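Local coordinates for protein coronin (Toxoplasma gondii, PDB 4OZU) that is an actin-binding protein, here its WD40 beta-propeller domain, that contributes to the parasite's invasion and egress and probably binds actin filaments, at residues A[9-17]-A[294-305]; A[137-147]-A[178-187]. All coordinates share one frame; numbering follows the deposited sequence.

Contact 1 (A[9-17]-A[294-305]); sequences VPLIKNLYA and YYQYHGGTLRSV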
loop_
_atom_site.group_PDB
_atom_site.type_symbol
_atom_site.label_atom_id
_atom_site.label_comp_id
_atom_site.label_asym_id
_atom_site.label_seq_id
_atom_site.Cartn_x
_atom_site.Cartn_y
_atom_site.Cartn_z
ATOM N N VAL A 9 19.636 -3.208 -9.545
ATOM C CA VAL A 9 18.904 -3.788 -8.427
ATOM C C VAL A 9 19.803 -4.766 -7.657
ATOM O O VAL A 9 20.334 -5.706 -8.243
ATOM C CB VAL A 9 17.628 -4.518 -8.905
ATOM C CG1 VAL A 9 16.912 -5.183 -7.735
ATOM C CG2 VAL A 9 16.690 -3.543 -9.610
ATOM N N PRO A 10 19.977 -4.548 -6.346
ATOM C CA PRO A 10 20.875 -5.421 -5.581
ATOM C C PRO A 10 20.265 -6.769 -5.233
ATOM O O PRO A 10 19.055 -6.870 -5.023
ATOM C CB PRO A 10 21.133 -4.619 -4.304
ATOM C CG PRO A 10 19.898 -3.822 -4.119
ATOM C CD PRO A 10 19.399 -3.485 -5.503
ATOM N N LEU A 11 21.109 -7.793 -5.178
ATOM C CA LEU A 11 20.722 -9.065 -4.601
ATOM C C LEU A 11 20.795 -8.906 -3.097
ATOM O O LEU A 11 21.820 -8.467 -2.571
ATOM C CB LEU A 11 21.641 -10.196 -5.068
ATOM C CG LEU A 11 21.404 -11.546 -4.388
ATOM C CD1 LEU A 11 20.077 -12.141 -4.830
ATOM C CD2 LEU A 11 22.551 -12.497 -4.675
ATOM N N ILE A 12 19.714 -9.250 -2.407
ATOM C CA ILE A 12 19.657 -9.091 -0.961
ATOM C C ILE A 12 19.405 -10.433 -0.292
ATOM O O ILE A 12 18.277 -10.916 -0.257
ATOM C CB ILE A 12 18.573 -8.087 -0.547
ATOM C CG1 ILE A 12 18.860 -6.727 -1.189
ATOM C CG2 ILE A 12 18.522 -7.958 0.977
ATOM C CD1 ILE A 12 17.758 -5.702 -1.023
ATOM N N LYS A 13 20.474 -11.026 0.236
ATOM C CA LYS A 13 20.388 -12.302 0.929
ATOM C C LYS A 13 20.186 -12.115 2.424
ATOM O O LYS A 13 19.735 -13.025 3.116
ATOM C CB LYS A 13 21.653 -13.126 0.684
ATOM C CG LYS A 13 21.722 -13.776 -0.687
ATOM C CD LYS A 13 22.962 -14.647 -0.802
ATOM C CE LYS A 13 22.911 -15.547 -2.022
ATOM N NZ LYS A 13 24.085 -16.461 -2.072
ATOM N N ASN A 14 20.529 -10.927 2.911
ATOM C CA ASN A 14 20.482 -10.621 4.333
ATOM C C ASN A 14 19.754 -9.314 4.565
ATOM O O ASN A 14 20.090 -8.294 3.971
ATOM C CB ASN A 14 21.893 -10.533 4.914
ATOM C CG ASN A 14 22.730 -11.751 4.595
ATOM O OD1 ASN A 14 23.649 -11.692 3.777
ATOM N ND2 ASN A 14 22.419 -12.865 5.244
ATOM N N LEU A 15 18.753 -9.356 5.432
ATOM C CA LEU A 15 17.986 -8.175 5.781
ATOM C C LEU A 15 17.377 -8.421 7.140
ATOM O O LEU A 15 16.604 -9.359 7.303
ATOM C CB LEU A 15 16.903 -7.898 4.743
ATOM C CG LEU A 15 16.186 -6.558 4.847
ATOM C CD1 LEU A 15 17.088 -5.439 4.374
ATOM C CD2 LEU A 15 14.889 -6.581 4.043
ATOM N N TYR A 16 17.738 -7.607 8.127
ATOM C CA TYR A 16 17.234 -7.831 9.472
ATOM C C TYR A 16 16.292 -6.720 9.903
ATOM O O TYR A 16 16.431 -5.561 9.509
ATOM C CB TYR A 16 18.393 -7.989 10.469
ATOM C CG TYR A 16 19.210 -6.755 10.760
ATOM C CD1 TYR A 16 20.361 -6.473 10.033
ATOM C CD2 TYR A 16 18.866 -5.899 11.797
ATOM C CE1 TYR A 16 21.133 -5.358 10.318
ATOM C CE2 TYR A 16 19.629 -4.780 12.087
ATOM C CZ TYR A 16 20.762 -4.516 11.346
ATOM O OH TYR A 16 21.531 -3.407 11.625
ATOM N N ALA A 17 15.301 -7.114 10.689
ATOM C CA ALA A 17 14.315 -6.190 11.216
ATOM C C ALA A 17 14.791 -5.652 12.560
ATOM O O ALA A 17 15.179 -6.425 13.432
ATOM C CB ALA A 17 12.971 -6.880 11.362
ATOM N N TYR A 294 9.492 -11.802 5.077
ATOM C CA TYR A 294 9.762 -11.176 3.804
ATOM C C TYR A 294 10.667 -12.008 2.913
ATOM O O TYR A 294 11.430 -12.871 3.366
ATOM C CB TYR A 294 10.361 -9.785 4.014
ATOM C CG TYR A 294 11.313 -9.659 5.171
ATOM C CD1 TYR A 294 10.841 -9.415 6.454
ATOM C CD2 TYR A 294 12.691 -9.748 4.983
ATOM C CE1 TYR A 294 11.715 -9.283 7.523
ATOM C CE2 TYR A 294 13.564 -9.617 6.045
ATOM C CZ TYR A 294 13.072 -9.382 7.310
ATOM O OH TYR A 294 13.947 -9.249 8.368
ATOM N N TYR A 295 10.529 -11.714 1.627
ATOM C CA TYR A 295 11.149 -12.431 0.530
ATOM C C TYR A 295 11.790 -11.403 -0.380
ATOM O O TYR A 295 11.417 -10.228 -0.330
ATOM C CB TYR A 295 10.109 -13.228 -0.263
ATOM C CG TYR A 295 9.274 -14.179 0.555
ATOM C CD1 TYR A 295 8.196 -13.728 1.304
ATOM C CD2 TYR A 295 9.557 -15.532 0.565
ATOM C CE1 TYR A 295 7.430 -14.610 2.051
ATOM C CE2 TYR A 295 8.804 -16.419 1.306
ATOM C CZ TYR A 295 7.745 -15.954 2.048
ATOM O OH TYR A 295 7.000 -16.849 2.777
ATOM N N GLN A 296 12.724 -11.828 -1.222
ATOM C CA GLN A 296 13.130 -10.986 -2.341
ATOM C C GLN A 296 12.739 -11.622 -3.652
ATOM O O GLN A 296 13.046 -12.782 -3.904
ATOM C CB GLN A 296 14.631 -10.712 -2.356
ATOM C CG GLN A 296 14.956 -9.606 -3.355
ATOM C CD GLN A 296 16.431 -9.359 -3.554
ATOM O OE1 GLN A 296 17.255 -10.268 -3.438
ATOM N NE2 GLN A 296 16.775 -8.112 -3.870
ATOM N N TYR A 297 12.061 -10.833 -4.478
ATOM C CA TYR A 297 11.776 -11.192 -5.857
ATOM C C TYR A 297 12.913 -10.630 -6.693
ATOM O O TYR A 297 13.041 -9.416 -6.835
ATOM C CB TYR A 297 10.424 -10.630 -6.282
ATOM C CG TYR A 297 9.899 -11.085 -7.630
ATOM C CD1 TYR A 297 9.946 -12.416 -8.009
ATOM C CD2 TYR A 297 9.291 -10.180 -8.491
ATOM C CE1 TYR A 297 9.442 -12.825 -9.235
ATOM C CE2 TYR A 297 8.789 -10.577 -9.709
ATOM C CZ TYR A 297 8.861 -11.896 -10.074
ATOM O OH TYR A 297 8.345 -12.283 -11.284
ATOM N N HIS A 298 13.755 -11.518 -7.207
ATOM C CA HIS A 298 14.975 -11.119 -7.894
ATOM C C HIS A 298 15.258 -12.086 -9.024
ATOM O O HIS A 298 15.213 -13.300 -8.832
ATOM C CB HIS A 298 16.152 -11.083 -6.916
ATOM C CG HIS A 298 17.409 -10.513 -7.497
ATOM N ND1 HIS A 298 17.648 -9.156 -7.568
ATOM C CD2 HIS A 298 18.502 -11.115 -8.026
ATOM C CE1 HIS A 298 18.831 -8.948 -8.120
ATOM N NE2 HIS A 298 19.369 -10.118 -8.404
ATOM N N GLY A 299 15.537 -11.552 -10.207
ATOM C CA GLY A 299 15.827 -12.391 -11.353
ATOM C C GLY A 299 14.664 -13.298 -11.708
ATOM O O GLY A 299 14.862 -14.355 -12.298
ATOM N N GLY A 300 13.452 -12.889 -11.340
ATOM C CA GLY A 300 12.258 -13.660 -11.644
ATOM C C GLY A 300 11.996 -14.790 -10.663
ATOM O O GLY A 300 11.064 -15.576 -10.849
ATOM N N THR A 301 12.815 -14.861 -9.617
ATOM C CA THR A 301 12.711 -15.909 -8.607
ATOM C C THR A 301 12.401 -15.301 -7.250
ATOM O O THR A 301 12.959 -14.261 -6.897
ATOM C CB THR A 301 14.021 -16.721 -8.493
ATOM O OG1 THR A 301 14.418 -17.186 -9.786
ATOM C CG2 THR A 301 13.838 -17.908 -7.563
ATOM N N LEU A 302 11.534 -15.961 -6.486
ATOM C CA LEU A 302 11.219 -15.533 -5.127
ATOM C C LEU A 302 12.045 -16.326 -4.118
ATOM O O LEU A 302 12.056 -17.555 -4.152
ATOM C CB LEU A 302 9.725 -15.707 -4.847
ATOM C CG LEU A 302 9.153 -14.943 -3.652
ATOM C CD1 LEU A 302 9.288 -13.433 -3.828
ATOM C CD2 LEU A 302 7.698 -15.322 -3.456
ATOM N N ARG A 303 12.731 -15.618 -3.222
ATOM C CA ARG A 303 13.583 -16.247 -2.217
ATOM C C ARG A 303 13.261 -15.727 -0.823
ATOM O O ARG A 303 13.126 -14.523 -0.621
ATOM C CB ARG A 303 15.060 -15.997 -2.538
ATOM C CG ARG A 303 15.489 -16.495 -3.910
ATOM C CD ARG A 303 16.993 -16.355 -4.108
ATOM N NE ARG A 303 17.396 -16.556 -5.500
ATOM C CZ ARG A 303 17.159 -15.694 -6.485
ATOM N NH1 ARG A 303 16.502 -14.566 -6.249
ATOM N NH2 ARG A 303 17.569 -15.966 -7.717
ATOM N N SER A 304 13.131 -16.641 0.131
ATOM C CA SER A 304 12.927 -16.267 1.520
ATOM C C SER A 304 14.180 -15.584 2.033
ATOM O O SER A 304 15.292 -16.060 1.787
ATOM C CB SER A 304 12.603 -17.495 2.376
ATOM O OG SER A 304 12.206 -17.115 3.685
ATOM N N VAL A 305 14.006 -14.476 2.744
ATOM C CA VAL A 305 15.141 -13.772 3.335
ATOM C C VAL A 305 15.122 -13.902 4.849
ATOM O O VAL A 305 16.009 -14.521 5.431
ATOM C CB VAL A 305 15.148 -12.290 2.948
ATOM C CG1 VAL A 305 16.285 -11.555 3.666
ATOM C CG2 VAL A 305 15.287 -12.146 1.441
HETATM O O HOH W 1 18.511 -15.266 5.189
HETATM O O HOH W 2 15.286 -9.963 11.168
#
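V9 meets H298 at the start of the N-terminal approach to the beta-propeller, where 9-17 passes over the two outer strands of one blade (291-298 and 301-309) before joining the next blade as its strand 16-25. The V9 carbonyl oxygen sits at the edge of the imidazole, close to its plane and 3.6 Å from H298 CE1. From P10 onwards the amide of Q296 grips the backbone with both ends. Its NE2 donates to P10 O at 2.8 Å, with the acceptor near the amide plane, while T279 O takes a second hydrogen bond from the same nitrogen. L11 lies between the two grips: its CA rests over a face of the H298 ring, 4.2 Å from the centroid, as a CH-pi contact, and its CD1 reaches Q296 OE1 and H298 CD2. I12 N then donates to Q296 OE1 over 2.9 Å in a nearly straight bond (N-H...O 167°), though the donor is tilted from the carbonyl plane. The extended Q296 chain, with CG opposite the backbone N (chi1 -168°), carries the amide far enough from its strand to span both groups. Farther along, I12 O touches CG2 of V305, and a water donates to both K13 O and V305 O. V305 CG1 packs against L15 CB at 3.9 Å, while L15 CD2 lies 3.9 Å from Y294 CE2. The Y294 ring is also met edge-to-face by F349 of strand 343-350, the strand beside 16-25. At the start of strand 16-25 a second water accepts from A17 N and donates to Y294 OH. This hydroxyl gives its own proton to L15 O, which lies 2.9 Å from Y294 OH at the edge of the ring, in its plane, while the hydroxyl stands above the plane of that carbonyl.

Contact 2 (A[137-147]-A[178-187]); sequences EWNPAVSGILA and AKWSWKGDLL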
loop_
_atom_site.group_PDB
_atom_site.type_symbol
_atom_site.label_atom_id
_atom_site.label_comp_id
_atom_site.label_asym_id
_atom_site.label_seq_id
_atom_site.Cartn_x
_atom_site.Cartn_y
_atom_site.Cartn_z
ATOM N N GLU A 137 -6.910 3.905 -4.134
ATOM C CA GLU A 137 -5.523 3.771 -4.569
ATOM C C GLU A 137 -5.184 4.709 -5.724
ATOM O O GLU A 137 -5.858 4.725 -6.763
ATOM C CB GLU A 137 -5.241 2.327 -4.986
ATOM C CG GLU A 137 -5.243 1.329 -3.833
ATOM C CD GLU A 137 -3.926 1.268 -3.076
ATOM O OE1 GLU A 137 -2.910 1.793 -3.576
ATOM O OE2 GLU A 137 -3.911 0.682 -1.973
ATOM N N TRP A 138 -4.116 5.470 -5.533
ATOM C CA TRP A 138 -3.644 6.405 -6.538
ATOM C C TRP A 138 -2.818 5.713 -7.605
ATOM O O TRP A 138 -1.973 4.869 -7.298
ATOM C CB TRP A 138 -2.777 7.486 -5.900
ATOM C CG TRP A 138 -3.442 8.350 -4.892
ATOM C CD1 TRP A 138 -3.412 8.207 -3.534
ATOM C CD2 TRP A 138 -4.193 9.536 -5.155
ATOM N NE1 TRP A 138 -4.114 9.228 -2.934
ATOM C CE2 TRP A 138 -4.604 10.055 -3.908
ATOM C CE3 TRP A 138 -4.563 10.210 -6.323
ATOM C CZ2 TRP A 138 -5.361 11.215 -3.800
ATOM C CZ3 TRP A 138 -5.329 11.358 -6.211
ATOM C CH2 TRP A 138 -5.717 11.849 -4.959
ATOM N N ASN A 139 -3.034 6.114 -8.850
ATOM C CA ASN A 139 -2.185 5.690 -9.945
ATOM C C ASN A 139 -0.750 6.147 -9.682
ATOM O O ASN A 139 -0.526 7.312 -9.367
ATOM C CB ASN A 139 -2.705 6.261 -11.261
ATOM C CG ASN A 139 -2.021 5.654 -12.463
ATOM O OD1 ASN A 139 -0.805 5.783 -12.637
ATOM N ND2 ASN A 139 -2.799 4.981 -13.301
ATOM N N PRO A 140 0.224 5.233 -9.801
ATOM C CA PRO A 140 1.613 5.582 -9.472
ATOM C C PRO A 140 2.323 6.390 -10.551
ATOM O O PRO A 140 3.421 6.870 -10.293
ATOM C CB PRO A 140 2.282 4.215 -9.308
ATOM C CG PRO A 140 1.515 3.326 -10.217
ATOM C CD PRO A 140 0.089 3.802 -10.140
ATOM N N ALA A 141 1.714 6.544 -11.725
ATOM C CA ALA A 141 2.363 7.248 -12.830
ATOM C C ALA A 141 1.607 8.493 -13.272
ATOM O O ALA A 141 2.195 9.394 -13.870
ATOM C CB ALA A 141 2.536 6.315 -14.004
ATOM N N VAL A 142 0.314 8.537 -12.982
ATOM C CA VAL A 142 -0.558 9.566 -13.530
ATOM C C VAL A 142 -1.187 10.393 -12.437
ATOM O O VAL A 142 -1.836 9.870 -11.534
ATOM C CB VAL A 142 -1.680 8.956 -14.387
ATOM C CG1 VAL A 142 -2.473 10.055 -15.111
ATOM C CG2 VAL A 142 -1.107 7.960 -15.374
ATOM N N SER A 143 -0.985 11.698 -12.530
ATOM C CA SER A 143 -1.614 12.646 -11.635
ATOM C C SER A 143 -3.131 12.578 -11.761
ATOM O O SER A 143 -3.664 12.458 -12.865
ATOM C CB SER A 143 -1.121 14.063 -11.941
ATOM O OG SER A 143 -0.875 14.226 -13.335
ATOM N N GLY A 144 -3.815 12.636 -10.626
ATOM C CA GLY A 144 -5.251 12.826 -10.622
ATOM C C GLY A 144 -6.091 11.593 -10.855
ATOM O O GLY A 144 -7.316 11.690 -10.854
ATOM N N ILE A 145 -5.454 10.445 -11.067
ATOM C CA ILE A 145 -6.189 9.208 -11.331
ATOM C C ILE A 145 -6.200 8.317 -10.089
ATOM O O ILE A 145 -5.158 8.011 -9.521
ATOM C CB ILE A 145 -5.586 8.426 -12.522
ATOM C CG1 ILE A 145 -5.594 9.285 -13.792
ATOM C CG2 ILE A 145 -6.333 7.118 -12.750
ATOM C CD1 ILE A 145 -6.971 9.778 -14.221
ATOM N N LEU A 146 -7.392 7.894 -9.690
ATOM C CA LEU A 146 -7.574 7.077 -8.503
ATOM C C LEU A 146 -8.562 5.952 -8.769
ATOM O O LEU A 146 -9.520 6.133 -9.526
ATOM C CB LEU A 146 -8.058 7.966 -7.343
ATOM C CG LEU A 146 -8.467 7.301 -6.030
ATOM C CD1 LEU A 146 -8.002 8.148 -4.852
ATOM C CD2 LEU A 146 -9.969 7.105 -5.971
ATOM N N ALA A 147 -8.327 4.790 -8.159
ATOM C CA ALA A 147 -9.283 3.682 -8.217
ATOM C C ALA A 147 -9.875 3.405 -6.842
ATOM O O ALA A 147 -9.155 3.388 -5.848
ATOM C CB ALA A 147 -8.618 2.427 -8.759
ATOM N N ALA A 178 -7.354 -4.040 -4.179
ATOM C CA ALA A 178 -7.235 -3.431 -5.495
ATOM C C ALA A 178 -5.925 -2.662 -5.538
ATOM O O ALA A 178 -5.666 -1.839 -4.667
ATOM C CB ALA A 178 -8.415 -2.523 -5.790
ATOM N N LYS A 179 -5.088 -2.963 -6.527
ATOM C CA LYS A 179 -3.760 -2.371 -6.624
ATOM C C LYS A 179 -3.412 -2.054 -8.076
ATOM O O LYS A 179 -3.810 -2.774 -8.984
ATOM C CB LYS A 179 -2.699 -3.312 -6.040
ATOM C CG LYS A 179 -2.818 -3.573 -4.550
ATOM C CD LYS A 179 -2.294 -2.402 -3.735
ATOM C CE LYS A 179 -2.544 -2.613 -2.253
ATOM N NZ LYS A 179 -2.095 -1.449 -1.445
ATOM N N TRP A 180 -2.662 -0.975 -8.272
ATOM C CA TRP A 180 -2.196 -0.562 -9.594
ATOM C C TRP A 180 -0.853 -1.183 -9.992
ATOM O O TRP A 180 0.071 -1.284 -9.176
ATOM C CB TRP A 180 -2.000 0.948 -9.651
ATOM C CG TRP A 180 -3.203 1.797 -9.643
ATOM C CD1 TRP A 180 -3.748 2.451 -8.574
ATOM C CD2 TRP A 180 -3.988 2.151 -10.776
ATOM N NE1 TRP A 180 -4.843 3.179 -8.977
ATOM C CE2 TRP A 180 -5.008 3.011 -10.329
ATOM C CE3 TRP A 180 -3.933 1.817 -12.131
ATOM C CZ2 TRP A 180 -5.961 3.540 -11.192
ATOM C CZ3 TRP A 180 -4.877 2.338 -12.980
ATOM C CH2 TRP A 180 -5.879 3.194 -12.511
ATOM N N SER A 181 -0.736 -1.541 -11.265
ATOM C CA SER A 181 0.559 -1.839 -11.869
ATOM C C SER A 181 1.490 -0.637 -11.777
ATOM O O SER A 181 1.046 0.500 -11.872
ATOM C CB SER A 181 0.373 -2.230 -13.336
ATOM O OG SER A 181 1.618 -2.278 -14.013
ATOM N N TRP A 182 2.789 -0.883 -11.622
ATOM C CA TRP A 182 3.755 0.207 -11.642
ATOM C C TRP A 182 3.869 0.863 -13.015
ATOM O O TRP A 182 4.428 1.951 -13.149
ATOM C CB TRP A 182 5.115 -0.299 -11.171
ATOM C CG TRP A 182 5.113 -0.471 -9.702
ATOM C CD1 TRP A 182 4.875 -1.621 -9.010
ATOM C CD2 TRP A 182 5.307 0.557 -8.721
ATOM N NE1 TRP A 182 4.922 -1.376 -7.658
ATOM C CE2 TRP A 182 5.183 -0.046 -7.456
ATOM C CE3 TRP A 182 5.572 1.929 -8.792
ATOM C CZ2 TRP A 182 5.330 0.670 -6.271
ATOM C CZ3 TRP A 182 5.714 2.640 -7.610
ATOM C CH2 TRP A 182 5.589 2.010 -6.371
ATOM N N LYS A 183 3.324 0.204 -14.031
ATOM C CA LYS A 183 3.221 0.783 -15.364
ATOM C C LYS A 183 2.087 1.807 -15.422
ATOM O O LYS A 183 2.054 2.659 -16.304
ATOM C CB LYS A 183 2.986 -0.329 -16.385
ATOM C CG LYS A 183 2.945 0.120 -17.829
ATOM C CD LYS A 183 3.001 -1.084 -18.762
ATOM C CE LYS A 183 2.810 -0.686 -20.220
ATOM N NZ LYS A 183 2.894 -1.864 -21.126
ATOM N N GLY A 184 1.150 1.693 -14.486
ATOM C CA GLY A 184 0.041 2.624 -14.385
ATOM C C GLY A 184 -1.119 2.350 -15.327
ATOM O O GLY A 184 -2.052 3.151 -15.412
ATOM N N ASP A 185 -1.086 1.222 -16.034
ATOM C CA ASP A 185 -2.096 0.972 -17.064
ATOM C C ASP A 185 -3.188 0.013 -16.597
ATOM O O ASP A 185 -4.338 0.132 -17.017
ATOM C CB ASP A 185 -1.439 0.442 -18.343
ATOM C CG ASP A 185 -0.674 -0.848 -18.139
ATOM O OD1 ASP A 185 -0.293 -1.169 -16.991
ATOM O OD2 ASP A 185 -0.433 -1.531 -19.164
ATOM N N LEU A 186 -2.830 -0.916 -15.719
ATOM C CA LEU A 186 -3.740 -1.965 -15.283
ATOM C C LEU A 186 -3.921 -1.960 -13.774
ATOM O O LEU A 186 -3.029 -1.550 -13.026
ATOM C CB LEU A 186 -3.230 -3.333 -15.734
ATOM C CG LEU A 186 -3.100 -3.535 -17.246
ATOM C CD1 LEU A 186 -2.471 -4.892 -17.568
ATOM C CD2 LEU A 186 -4.453 -3.395 -17.935
ATOM N N LEU A 187 -5.098 -2.413 -13.351
ATOM C CA LEU A 187 -5.412 -2.614 -11.951
ATOM C C LEU A 187 -5.638 -4.103 -11.741
ATOM O O LEU A 187 -6.150 -4.786 -12.633
ATOM C CB LEU A 187 -6.648 -1.813 -11.557
ATOM C CG LEU A 187 -7.005 -1.808 -10.073
ATOM C CD1 LEU A 187 -6.570 -0.510 -9.420
ATOM C CD2 LEU A 187 -8.486 -2.028 -9.922
HETATM O O HOH W 3 -1.947 0.630 -6.064
#
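The indole of W180 has N139 laid across one face and joins two neighbouring blades of the WD40 propeller, whose first strands are 133-138 and 175-180. On that face N139 CA stands 3.8 Å from the centroid of the five-membered ring, almost on the normal, and ND2 lies over the six-membered ring toward the rim, with amide and indole planes 49° apart. L187 CD1, from the indole's own segment, is centred over the opposite face. At the edge, NE1 points in the ring plane to E137 O at 2.9 Å, an oxygen that also accepts from A147 N; W223 NE1 makes the corresponding bond to K179 O one blade further on. I145 CG2 and A147 CB both come obliquely to CZ2 of the six-membered ring, and A147 CB also touches L187 CD1.

E137 and K179 reach for each other alongside the indole. Both chains bend at chi2, and K179 NZ meets E137 OE2 at 2.8 Å in a salt bridge, coming from above the carboxylate plane. A water links the other oxygen, E137 OE1, to W180 N. P140 packs between W180 and W182, its CD 3.6 Å from W180 CB and its CB 4.0 Å from W182 CE3.

The N139 amide is fixed at both ends. OD1 accepts from A141 N in an Asx turn and from V142 N as well, which leaves ND2 turned to the facing loop. There G184, which has no side chain, lets its CA come within 3.7 Å of N139 OD1, and N139 ND2 donates to G184 O at 2.9 Å.

Overall arrangement
Both contacts join neighbouring blades of one propeller, but they share no strand and their nearest atoms are about 10 Å apart. Contact 2 is the more buried, its centre about 12 Å from the centre of the chain, and links the first strands, the loops after them and the starts of the second strands. Contact 1, its centre about 19 Å from the chain centre and only partly buried, sets outer strands against an incoming segment that is mostly loop. Both use side-chain to backbone hydrogen bonds; contact 1 adds a tyrosine hydroxyl and two bridging waters, contact 2 a salt bridge, aromatic packing and one water. Contact 1 adjoins the N-terminal strand that completes the blade containing 343-350.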